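Local coordinates for importin-95 (Chaetomium thermophilum, PDB 4XRI), which probably binds small GTPases such as Ran, as a flexible HEAT-repeat transport receptor of the importin beta family that carries protein cargo into the nucleus, at residues I14-S19 with A64-A69; T48-L53 with K102-E107. The protein carries 2 engineered substitutions. One frame throughout, in Å; residues are numbered along the deposited sequence.

Contact 1: residues I14-S19 with A64-A69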
loop_
_atom_site.group_PDB
_atom_site.type_symbol
_atom_site.label_atom_id
_atom_site.label_comp_id
_atom_site.label_asym_id
_atom_site.label_seq_id
_atom_site.Cartn_x
_atom_site.Cartn_y
_atom_site.Cartn_z
ATOM N N ILE A 14 -5.266 -2.650 42.097
ATOM C CA ILE A 14 -6.482 -3.302 41.629
ATOM C C ILE A 14 -7.007 -2.642 40.354
ATOM O O ILE A 14 -7.478 -3.330 39.448
ATOM C CB ILE A 14 -7.568 -3.285 42.720
ATOM C CG1 ILE A 14 -7.139 -4.167 43.893
ATOM C CG2 ILE A 14 -8.905 -3.756 42.173
ATOM C CD1 ILE A 14 -8.162 -4.252 45.001
ATOM N N ILE A 15 -6.908 -1.317 40.271
ATOM C CA ILE A 15 -7.327 -0.616 39.060
ATOM C C ILE A 15 -6.454 -1.028 37.876
ATOM O O ILE A 15 -6.941 -1.172 36.753
ATOM C CB ILE A 15 -7.264 0.922 39.219
ATOM C CG1 ILE A 15 -7.986 1.374 40.488
ATOM C CG2 ILE A 15 -7.875 1.613 38.001
ATOM C CD1 ILE A 15 -9.408 0.884 40.595
ATOM N N LEU A 16 -5.161 -1.211 38.128
ATOM C CA LEU A 16 -4.229 -1.626 37.085
ATOM C C LEU A 16 -4.439 -3.083 36.697
ATOM O O LEU A 16 -4.358 -3.434 35.521
ATOM C CB LEU A 16 -2.786 -1.417 37.538
ATOM C CG LEU A 16 -2.288 0.025 37.635
ATOM C CD1 LEU A 16 -0.880 0.055 38.200
ATOM C CD2 LEU A 16 -2.345 0.719 36.283
ATOM N N GLU A 17 -4.694 -3.927 37.690
ATOM C CA GLU A 17 -4.963 -5.337 37.436
ATOM C C GLU A 17 -6.229 -5.473 36.600
ATOM O O GLU A 17 -6.279 -6.254 35.651
ATOM C CB GLU A 17 -5.098 -6.112 38.748
ATOM C CG GLU A 17 -5.161 -7.620 38.567
ATOM C CD GLU A 17 -3.878 -8.193 37.995
ATOM O OE1 GLU A 17 -2.850 -8.173 38.704
ATOM O OE2 GLU A 17 -3.897 -8.661 36.837
ATOM N N ASN A 18 -7.248 -4.697 36.958
ATOM C CA ASN A 18 -8.481 -4.645 36.183
ATOM C C ASN A 18 -8.248 -4.027 34.811
ATOM O O ASN A 18 -8.949 -4.342 33.850
ATOM C CB ASN A 18 -9.553 -3.854 36.932
ATOM C CG ASN A 18 -10.038 -4.564 38.178
ATOM O OD1 ASN A 18 -10.047 -5.794 38.243
ATOM N ND2 ASN A 18 -10.449 -3.791 39.177
ATOM N N SER A 19 -7.256 -3.146 34.726
ATOM C CA SER A 19 -6.901 -2.519 33.457
ATOM C C SER A 19 -6.349 -3.546 32.473
ATOM O O SER A 19 -6.378 -3.335 31.261
ATOM C CB SER A 19 -5.886 -1.395 33.674
ATOM O OG SER A 19 -5.531 -0.786 32.445
ATOM N N ALA A 64 4.849 -2.517 35.387
ATOM C CA ALA A 64 4.925 -2.219 33.964
ATOM C C ALA A 64 3.675 -1.474 33.520
ATOM O O ALA A 64 3.758 -0.466 32.821
ATOM C CB ALA A 64 5.104 -3.499 33.155
ATOM N N ALA A 65 2.519 -1.979 33.943
ATOM C CA ALA A 65 1.233 -1.359 33.638
ATOM C C ALA A 65 1.186 0.089 34.112
ATOM O O ALA A 65 0.705 0.970 33.400
ATOM C CB ALA A 65 0.104 -2.154 34.268
ATOM N N ALA A 66 1.698 0.322 35.317
ATOM C CA ALA A 66 1.766 1.663 35.886
ATOM C C ALA A 66 2.662 2.562 35.045
ATOM O O ALA A 66 2.318 3.709 34.761
ATOM C CB ALA A 66 2.270 1.607 37.321
ATOM N N GLY A 67 3.813 2.027 34.649
ATOM C CA GLY A 67 4.770 2.767 33.848
ATOM C C GLY A 67 4.236 3.112 32.474
ATOM O O GLY A 67 4.474 4.205 31.963
ATOM N N ILE A 68 3.511 2.174 31.870
ATOM C CA ILE A 68 2.923 2.396 30.555
ATOM C C ILE A 68 1.851 3.473 30.622
ATOM O O ILE A 68 1.803 4.370 29.779
ATOM C CB ILE A 68 2.305 1.107 29.974
ATOM C CG1 ILE A 68 3.380 0.037 29.802
ATOM C CG2 ILE A 68 1.631 1.393 28.643
ATOM C CD1 ILE A 68 4.602 0.521 29.069
ATOM N N ALA A 69 0.998 3.379 31.637
ATOM C CA ALA A 69 -0.056 4.363 31.857
ATOM C C ALA A 69 0.535 5.748 32.076
ATOM O O ALA A 69 0.021 6.743 31.566
ATOM C CB ALA A 69 -0.921 3.960 33.044
#
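Ala65 turns its methyl toward helix 11-19 and meets the fork of Leu16, whose CD2 stands 4.3 Å from Ala65 CB. The same methyl group of the leucine also faces the peptide that follows, with CD2 4.2 Å from the carbonyl carbon of Ala65, so this branch lies over the backbone of helix 60-72 as much as over a side chain. One residue on, Ala66 takes the other branch: Leu16 CD1 comes up to Ala66 CB at 3.6 Å, the closest approach between the two segments. With CG anti to the carbonyl carbon (chi1 -71°) and chi2 near 176°, the fork is aimed at helix 60-72 with one methyl for each alanine. The two small alanines let the helices come near enough for Leu16 CA to lie 6.5 Å from Ala65 CA. A turn further along, Ala69 also points toward helix 11-19 but lies against Tyr45 and Leu49 of helix 42-54. Ile62, a turn before Ala66, adds another apolar neighbour for Leu16, and His61 holds Glu17 OE1 by a hydrogen bond. Shortening Leu16 to an alanine is likely to leave a gap over Ala65 and Ala66, both methyls losing their partner on helix 11-19. This is plain apolar helix packing, with one leucine set against an alanine-rich face, in the N-terminal part of an importin beta HEAT-repeat solenoid.

Contact 2: residues T48-L53 with K102-E107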
loop_
_atom_site.group_PDB
_atom_site.type_symbol
_atom_site.label_atom_id
_atom_site.label_comp_id
_atom_site.label_asym_id
_atom_site.label_seq_id
_atom_site.Cartn_x
_atom_site.Cartn_y
_atom_site.Cartn_z
ATOM N N THR A 48 0.987 8.993 41.636
ATOM C CA THR A 48 0.465 7.672 41.964
ATOM C C THR A 48 1.064 6.596 41.066
ATOM O O THR A 48 1.507 5.546 41.536
ATOM C CB THR A 48 -1.071 7.627 41.836
ATOM O OG1 THR A 48 -1.653 8.622 42.688
ATOM C CG2 THR A 48 -1.599 6.255 42.229
ATOM N N LEU A 49 1.087 6.879 39.769
ATOM C CA LEU A 49 1.565 5.922 38.779
ATOM C C LEU A 49 3.066 5.667 38.875
ATOM O O LEU A 49 3.510 4.520 38.795
ATOM C CB LEU A 49 1.215 6.402 37.369
ATOM C CG LEU A 49 -0.249 6.252 36.965
ATOM C CD1 LEU A 49 -0.442 6.745 35.542
ATOM C CD2 LEU A 49 -0.687 4.803 37.099
ATOM N N VAL A 50 3.846 6.728 39.047
ATOM C CA VAL A 50 5.294 6.580 39.116
ATOM C C VAL A 50 5.702 5.902 40.424
ATOM O O VAL A 50 6.719 5.210 40.484
ATOM C CB VAL A 50 6.026 7.940 38.972
ATOM C CG1 VAL A 50 5.865 8.798 40.219
ATOM C CG2 VAL A 50 7.499 7.717 38.657
ATOM N N GLN A 51 4.898 6.088 41.467
ATOM C CA GLN A 51 5.173 5.456 42.751
ATOM C C GLN A 51 4.905 3.958 42.670
ATOM O O GLN A 51 5.660 3.151 43.216
ATOM C CB GLN A 51 4.337 6.090 43.863
ATOM C CG GLN A 51 4.932 7.372 44.421
ATOM C CD GLN A 51 4.055 8.015 45.478
ATOM O OE1 GLN A 51 2.830 8.032 45.359
ATOM N NE2 GLN A 51 4.680 8.546 46.524
ATOM N N ALA A 52 3.828 3.598 41.980
ATOM C CA ALA A 52 3.479 2.196 41.770
ATOM C C ALA A 52 4.509 1.517 40.877
ATOM O O ALA A 52 4.777 0.322 41.008
ATOM C CB ALA A 52 2.092 2.079 41.165
ATOM N N LEU A 53 5.087 2.295 39.971
ATOM C CA LEU A 53 6.149 1.808 39.102
ATOM C C LEU A 53 7.428 1.553 39.895
ATOM O O LEU A 53 8.158 0.596 39.632
ATOM C CB LEU A 53 6.411 2.809 37.974
ATOM C CG LEU A 53 7.703 2.656 37.170
ATOM C CD1 LEU A 53 7.726 1.332 36.421
ATOM C CD2 LEU A 53 7.875 3.828 36.208
ATOM N N LYS A 102 10.518 12.417 37.593
ATOM C CA LYS A 102 11.804 12.217 36.928
ATOM C C LYS A 102 12.773 11.393 37.773
ATOM O O LYS A 102 13.418 10.471 37.269
ATOM C CB LYS A 102 12.435 13.569 36.578
ATOM C CG LYS A 102 11.807 14.232 35.356
ATOM C CD LYS A 102 12.021 15.741 35.349
ATOM C CE LYS A 102 13.482 16.110 35.165
ATOM N NZ LYS A 102 13.656 17.586 35.063
ATOM N N GLN A 103 12.867 11.722 39.056
ATOM C CA GLN A 103 13.812 11.053 39.944
ATOM C C GLN A 103 13.425 9.601 40.212
ATOM O O GLN A 103 14.276 8.709 40.185
ATOM C CB GLN A 103 13.931 11.809 41.267
ATOM C CG GLN A 103 14.956 11.217 42.227
ATOM C CD GLN A 103 16.362 11.207 41.656
ATOM O OE1 GLN A 103 16.713 12.040 40.818
ATOM N NE2 GLN A 103 17.174 10.255 42.103
ATOM N N LEU A 104 12.142 9.368 40.471
ATOM C CA LEU A 104 11.651 8.016 40.721
ATOM C C LEU A 104 11.784 7.135 39.481
ATOM O O LEU A 104 12.128 5.955 39.582
ATOM C CB LEU A 104 10.194 8.049 41.187
ATOM C CG LEU A 104 9.965 8.451 42.644
ATOM C CD1 LEU A 104 8.481 8.419 42.979
ATOM C CD2 LEU A 104 10.743 7.538 43.576
ATOM N N ALA A 105 11.512 7.714 38.315
ATOM C CA ALA A 105 11.652 6.998 37.054
ATOM C C ALA A 105 13.109 6.606 36.830
ATOM O O ALA A 105 13.406 5.469 36.458
ATOM C CB ALA A 105 11.144 7.844 35.895
ATOM N N LEU A 106 14.008 7.560 37.056
ATOM C CA LEU A 106 15.444 7.326 36.945
ATOM C C LEU A 106 15.911 6.199 37.856
ATOM O O LEU A 106 16.664 5.317 37.439
ATOM C CB LEU A 106 16.222 8.602 37.276
ATOM C CG LEU A 106 16.818 9.402 36.117
ATOM C CD1 LEU A 106 17.687 10.532 36.649
ATOM C CD2 LEU A 106 17.612 8.490 35.193
ATOM N N GLU A 107 15.461 6.238 39.105
ATOM C CA GLU A 107 15.877 5.263 40.104
ATOM C C GLU A 107 15.367 3.854 39.791
ATOM O O GLU A 107 16.016 2.863 40.127
ATOM C CB GLU A 107 15.404 5.701 41.494
ATOM C CG GLU A 107 16.175 6.888 42.051
ATOM C CD GLU A 107 15.492 7.542 43.239
ATOM O OE1 GLU A 107 16.057 8.510 43.790
ATOM O OE2 GLU A 107 14.390 7.095 43.620
#
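Val50 and Leu104 carry this contact, their side chains meeting at about a right angle. Val50 CG2 sits 3.7 Å from Leu104 CB, close to the backbone of helix 95-108, and also looks onto the next peptide, 4.0 Å from Ala105 N. The other valine branch, CG1, meets the end of the leucine, 3.8 Å from Leu104 CD1. Val50 thus straddles Leu104, one methyl at the base and one at the tip, an arrangement set by chi1 of 72°, which places CG2 anti to the backbone N. On the more open side, the aliphatic part of Gln51 joins in: its CG is 4.0 Å from Leu104 CD1, although the CB of Gln51 points away from the other helix. Farther out, Gln103 NE2 donates to Glu107 OE1 at 2.7 Å, a nearly straight bond across one turn of helix 95-108 that reaches the carboxylate oxygen from above its plane. Val50 also touches Val101, one turn before Ala105 on helix 95-108, and Leu70 of helix 60-72, while Val123 of helix 114-131 lies against both Ala105 and Leu53. The short helical segments run almost side by side, 9.3 Å apart at closest approach and only 21° from parallel. Near-parallel helices layered side by side in this way are characteristic of the HEAT-repeat solenoid, here in the importin-beta N-terminal domain.

From the N terminus, the chain leaves helix 11-19, passes through helices 24-40 and 42-54, and closes its first loop when helix 60-72 returns to residues 14-19 in contact 1. Contact 2 begins inside that loop, at 48-53, and closes beyond it, at 102-107, after helix 79-91; the two loops therefore cross rather than nest. Their centres lie 14 Å apart, and they touch directly where consecutive helices 42-54 and 60-72 pack together: Ala66 CB stands 3.9 Å from Ala52 CB and 3.5 Å from Leu49 O. Helix 11-19 is thus tied, through this central pair, to helix 95-108 farther along the solenoid.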